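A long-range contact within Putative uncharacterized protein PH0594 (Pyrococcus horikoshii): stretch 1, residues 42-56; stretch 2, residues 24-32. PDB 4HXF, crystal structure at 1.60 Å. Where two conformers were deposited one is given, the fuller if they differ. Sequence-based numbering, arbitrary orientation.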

# COMPACT_ATOMS: atom_id res chain seq x y z
N GLU A 42 -21.28 12.26 -9.18
CA GLU A 42 -21.75 10.87 -9.34
C GLU A 42 -22.72 10.85 -10.46
O GLU A 42 -23.58 11.73 -10.58
CB GLU A 42 -22.43 10.45 -8.04
CG GLU A 42 -21.53 10.43 -6.83
CD GLU A 42 -22.25 10.19 -5.51
OE1 GLU A 42 -23.46 10.32 -5.49
OE2 GLU A 42 -21.57 10.00 -4.46
N ASN A 43 -22.57 9.86 -11.36
CA ASN A 43 -23.37 9.70 -12.52
C ASN A 43 -24.05 8.31 -12.51
O ASN A 43 -23.40 7.31 -12.22
CB ASN A 43 -22.60 9.79 -13.84
CG ASN A 43 -21.89 11.09 -14.01
OD1 ASN A 43 -20.64 11.11 -14.14
ND2 ASN A 43 -22.60 12.09 -14.03
N THR A 44 -25.35 8.34 -12.73
CA THR A 44 -26.23 7.16 -12.85
C THR A 44 -27.06 7.23 -14.06
O THR A 44 -27.74 8.23 -14.30
CB THR A 44 -27.14 7.00 -11.58
OG1 THR A 44 -26.34 7.06 -10.37
CG2 THR A 44 -27.96 5.64 -11.58
N ILE A 45 -27.01 6.19 -14.89
CA ILE A 45 -27.95 6.15 -16.00
C ILE A 45 -29.27 5.59 -15.52
O ILE A 45 -29.32 4.55 -14.82
CB ILE A 45 -27.38 5.28 -17.19
CG1 ILE A 45 -26.15 5.93 -17.79
CG2 ILE A 45 -28.45 4.99 -18.21
CD1 ILE A 45 -25.32 4.95 -18.70
N VAL A 46 -30.36 6.25 -15.89
CA VAL A 46 -31.70 5.82 -15.56
C VAL A 46 -32.38 5.45 -16.85
O VAL A 46 -32.30 6.17 -17.85
CB VAL A 46 -32.49 6.94 -14.82
CG1 VAL A 46 -33.92 6.42 -14.44
CG2 VAL A 46 -31.66 7.42 -13.61
N ILE A 47 -33.03 4.31 -16.86
CA ILE A 47 -33.79 3.82 -18.03
C ILE A 47 -35.21 3.71 -17.60
O ILE A 47 -35.56 2.99 -16.61
CB ILE A 47 -33.28 2.44 -18.50
CG1 ILE A 47 -31.74 2.58 -18.87
CG2 ILE A 47 -34.12 1.88 -19.64
CD1 ILE A 47 -30.97 1.33 -18.64
N GLU A 48 -36.05 4.47 -18.28
CA GLU A 48 -37.49 4.43 -17.98
C GLU A 48 -38.28 3.78 -19.04
O GLU A 48 -38.05 4.00 -20.25
CB GLU A 48 -38.10 5.77 -17.78
CG GLU A 48 -37.36 6.45 -16.74
CD GLU A 48 -38.17 7.51 -16.03
OE1 GLU A 48 -39.40 7.73 -16.24
OE2 GLU A 48 -37.45 8.16 -15.27
N ASN A 49 -39.24 2.97 -18.60
CA ASN A 49 -40.05 2.27 -19.63
C ASN A 49 -41.37 2.94 -19.59
O ASN A 49 -42.04 2.77 -18.58
CB ASN A 49 -40.27 0.77 -19.39
CG ASN A 49 -41.22 0.17 -20.47
OD1 ASN A 49 -42.39 0.55 -20.60
ND2 ASN A 49 -40.66 -0.64 -21.33
N LEU A 50 -41.74 3.61 -20.70
CA LEU A 50 -42.89 4.53 -20.74
C LEU A 50 -44.18 3.65 -20.68
O LEU A 50 -45.21 4.09 -20.20
CB LEU A 50 -42.82 5.40 -21.99
CG LEU A 50 -41.60 6.30 -22.13
CD1 LEU A 50 -41.33 6.75 -23.57
CD2 LEU A 50 -41.77 7.44 -21.17
N GLU A 51 -44.06 2.39 -21.12
CA GLU A 51 -44.95 1.29 -20.66
C GLU A 51 -45.33 1.23 -19.13
O GLU A 51 -46.51 1.04 -18.86
N ASP A 52 -44.40 1.36 -18.16
CA ASP A 52 -44.78 1.42 -16.70
C ASP A 52 -44.41 2.71 -15.89
O ASP A 52 -44.98 2.96 -14.80
CB ASP A 52 -44.42 0.14 -15.94
N GLY A 53 -43.54 3.59 -16.38
CA GLY A 53 -42.99 4.70 -15.51
C GLY A 53 -42.00 4.08 -14.50
O GLY A 53 -41.31 4.81 -13.69
N SER A 54 -41.96 2.75 -14.58
CA SER A 54 -40.82 1.87 -14.04
C SER A 54 -39.39 2.34 -14.48
O SER A 54 -39.21 2.72 -15.61
CB SER A 54 -41.05 0.41 -14.40
OG SER A 54 -40.52 0.04 -15.63
N ARG A 55 -38.43 2.26 -13.55
CA ARG A 55 -37.07 2.72 -13.76
C ARG A 55 -36.11 1.65 -13.38
O ARG A 55 -36.28 0.98 -12.38
CB ARG A 55 -36.72 3.91 -12.82
CG ARG A 55 -37.32 5.19 -13.11
CD ARG A 55 -36.91 6.25 -12.14
NE ARG A 55 -37.52 7.43 -12.61
CZ ARG A 55 -37.77 8.49 -11.87
NH1 ARG A 55 -37.42 8.55 -10.56
NH2 ARG A 55 -38.35 9.50 -12.44
N LYS A 56 -35.07 1.55 -14.16
CA LYS A 56 -33.91 0.75 -13.90
C LYS A 56 -32.66 1.56 -14.08
O LYS A 56 -32.72 2.70 -14.58
CB LYS A 56 -34.00 -0.54 -14.76
CG LYS A 56 -34.06 -0.48 -16.27
CD LYS A 56 -34.52 -1.94 -16.79
CE LYS A 56 -35.19 -1.85 -18.18
NZ LYS A 56 -35.52 -3.21 -18.83
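Stretch 2, residues 24-32: KNLVAYVLT

Stretch 2 lies alongside stretch 1 as its antiparallel neighbour in a β-sheet. After the loop residues Lys-24 and Asn-25, it runs extended from Leu-26 to Thr-32 beside the strand 42-49; the strand axes approach to 4.5 Å, and their N-to-C directions make an angle of 153°. The register pairs Thr-32 with Asn-43, Val-30 with Ile-45, Ala-28 with Ile-47 and Leu-26 with Asn-49 on one face, and Leu-31 with Thr-44, Tyr-29 with Val-46 and Val-27 with Glu-48 on the other.

The second set forms the hydrogen-bonded pairs. At the centre, Tyr-29 N donates to Val-46 O at 3.0 Å and Val-46 N to Tyr-29 O at 2.8 Å; Val-27 and Leu-31 exchange similar pairs of bonds with Glu-48 and Thr-44. Between these rungs the backbones draw closer, to a CA-CA distance of 4.3 Å for Ala-28 and Ile-47, and CA-H groups meet carbonyls, as in Ala-28 CA to Val-46 O at 3.2 Å.

On the Ala-28 face, the short methyl of Ala-28 leaves a shallow place between larger neighbours. Two isoleucines border it: Ile-47 CG1 lies 4.2 Å from Ala-28 CB, and Ile-45 CG2 4.5 Å from the same atom. To either side of Ala-28 along its strand, Ile-47 CG2 meets Leu-26 CD2 at 4.1 Å, while Ile-45 CG1 approaches Val-30 CG2 at 4.3 Å. Branched aliphatic chains suit this buried surface, since they cover it without leaving polar groups unpaired.

Tyr-29 is the large bump on the other face. Its p rotamer (chi1 56°) lays the ring beside Val-46, whose CB stands over one ring face, 3.7 Å from Tyr-29 CZ. The flat ring thus accepts a compact β-branched side chain, and its length carries the hydroxyl on to Glu-48, where Tyr-29 OH donates to Glu-48 OE2 in a very short 2.4 Å hydrogen bond. Arg-55 NE forms a salt bridge with that same Glu-48 OE2 at 2.8 Å, so the buried carboxylate is balanced in charge. On the side turned from the ring centre, Val-46 CG2 lies 4.1 Å from Leu-31 CB, so the valine fills the space between the tyrosine and the leucine.

At both ends asparagine side chains add polar links, which suits their partly exposed places. Where stretch 1 leaves its strand, Asn-49 ND2 gives a very short 2.5 Å hydrogen bond to Asn-25 OD1; beyond it, Leu-50 N donates to Asn-25 O at 2.9 Å, and the apolar Leu-50 packs its CD1 on Val-27 CG2 at 3.4 Å. At the far end, Asn-43 ND2 makes a weak hydrogen bond to Thr-32 OG1 at 2.7 Å.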

# COMPACT_ATOMS: atom_id res chain seq x y z
N LYS A 24 -37.79 3.21 -29.30
CA LYS A 24 -39.02 2.61 -28.90
C LYS A 24 -39.86 3.13 -27.72
O LYS A 24 -40.29 4.27 -27.64
CB LYS A 24 -38.72 1.08 -28.81
CG LYS A 24 -37.70 0.67 -29.92
CD LYS A 24 -37.51 -0.82 -30.16
CE LYS A 24 -37.59 -1.22 -31.64
NZ LYS A 24 -36.81 -0.45 -32.63
N ASN A 25 -40.19 2.22 -26.80
CA ASN A 25 -40.89 2.52 -25.57
C ASN A 25 -39.96 2.97 -24.39
O ASN A 25 -40.49 3.24 -23.29
CB ASN A 25 -41.67 1.28 -25.10
CG ASN A 25 -40.75 0.03 -24.85
OD1 ASN A 25 -40.88 -0.59 -23.78
ND2 ASN A 25 -39.80 -0.31 -25.79
N LEU A 26 -38.66 3.03 -24.66
CA LEU A 26 -37.66 3.34 -23.58
C LEU A 26 -37.08 4.78 -23.69
O LEU A 26 -36.93 5.31 -24.82
CB LEU A 26 -36.50 2.36 -23.61
CG LEU A 26 -36.87 0.88 -23.31
CD1 LEU A 26 -35.69 -0.03 -23.71
CD2 LEU A 26 -37.31 0.70 -21.85
N VAL A 27 -36.77 5.37 -22.52
CA VAL A 27 -36.03 6.59 -22.41
C VAL A 27 -34.84 6.31 -21.53
O VAL A 27 -35.02 5.57 -20.52
CB VAL A 27 -36.98 7.60 -21.82
CG1 VAL A 27 -36.35 8.99 -21.69
CG2 VAL A 27 -38.16 7.68 -22.78
N ALA A 28 -33.66 6.83 -21.86
CA ALA A 28 -32.51 6.76 -20.96
C ALA A 28 -32.00 8.16 -20.79
O ALA A 28 -32.16 9.03 -21.65
CB ALA A 28 -31.38 5.87 -21.48
N TYR A 29 -31.40 8.41 -19.61
CA TYR A 29 -30.80 9.71 -19.34
C TYR A 29 -29.83 9.56 -18.21
O TYR A 29 -29.79 8.47 -17.55
CB TYR A 29 -31.88 10.80 -19.05
CG TYR A 29 -32.84 10.50 -17.92
CD1 TYR A 29 -33.99 9.81 -18.18
CD2 TYR A 29 -32.50 10.77 -16.60
CE1 TYR A 29 -34.86 9.46 -17.15
CE2 TYR A 29 -33.40 10.48 -15.58
CZ TYR A 29 -34.56 9.79 -15.85
OH TYR A 29 -35.47 9.44 -14.90
N VAL A 30 -29.03 10.58 -17.89
CA VAL A 30 -28.01 10.54 -16.85
C VAL A 30 -28.46 11.44 -15.70
O VAL A 30 -28.90 12.56 -15.95
CB VAL A 30 -26.58 11.02 -17.29
CG1 VAL A 30 -25.60 10.93 -16.18
CG2 VAL A 30 -26.20 10.17 -18.53
N LEU A 31 -28.45 10.87 -14.53
CA LEU A 31 -28.74 11.58 -13.24
C LEU A 31 -27.38 11.84 -12.58
O LEU A 31 -26.62 10.87 -12.31
CB LEU A 31 -29.59 10.69 -12.36
CG LEU A 31 -29.71 11.13 -10.89
CD1 LEU A 31 -30.43 12.47 -10.78
CD2 LEU A 31 -30.53 10.06 -10.13
N THR A 32 -27.06 13.12 -12.37
CA THR A 32 -25.81 13.56 -11.76
C THR A 32 -26.05 14.23 -10.44
O THR A 32 -26.96 15.02 -10.35
CB THR A 32 -25.00 14.50 -12.67
OG1 THR A 32 -24.76 13.78 -13.93
CG2 THR A 32 -23.68 15.02 -12.02
O HOH W 1 -25.75 9.75 -9.63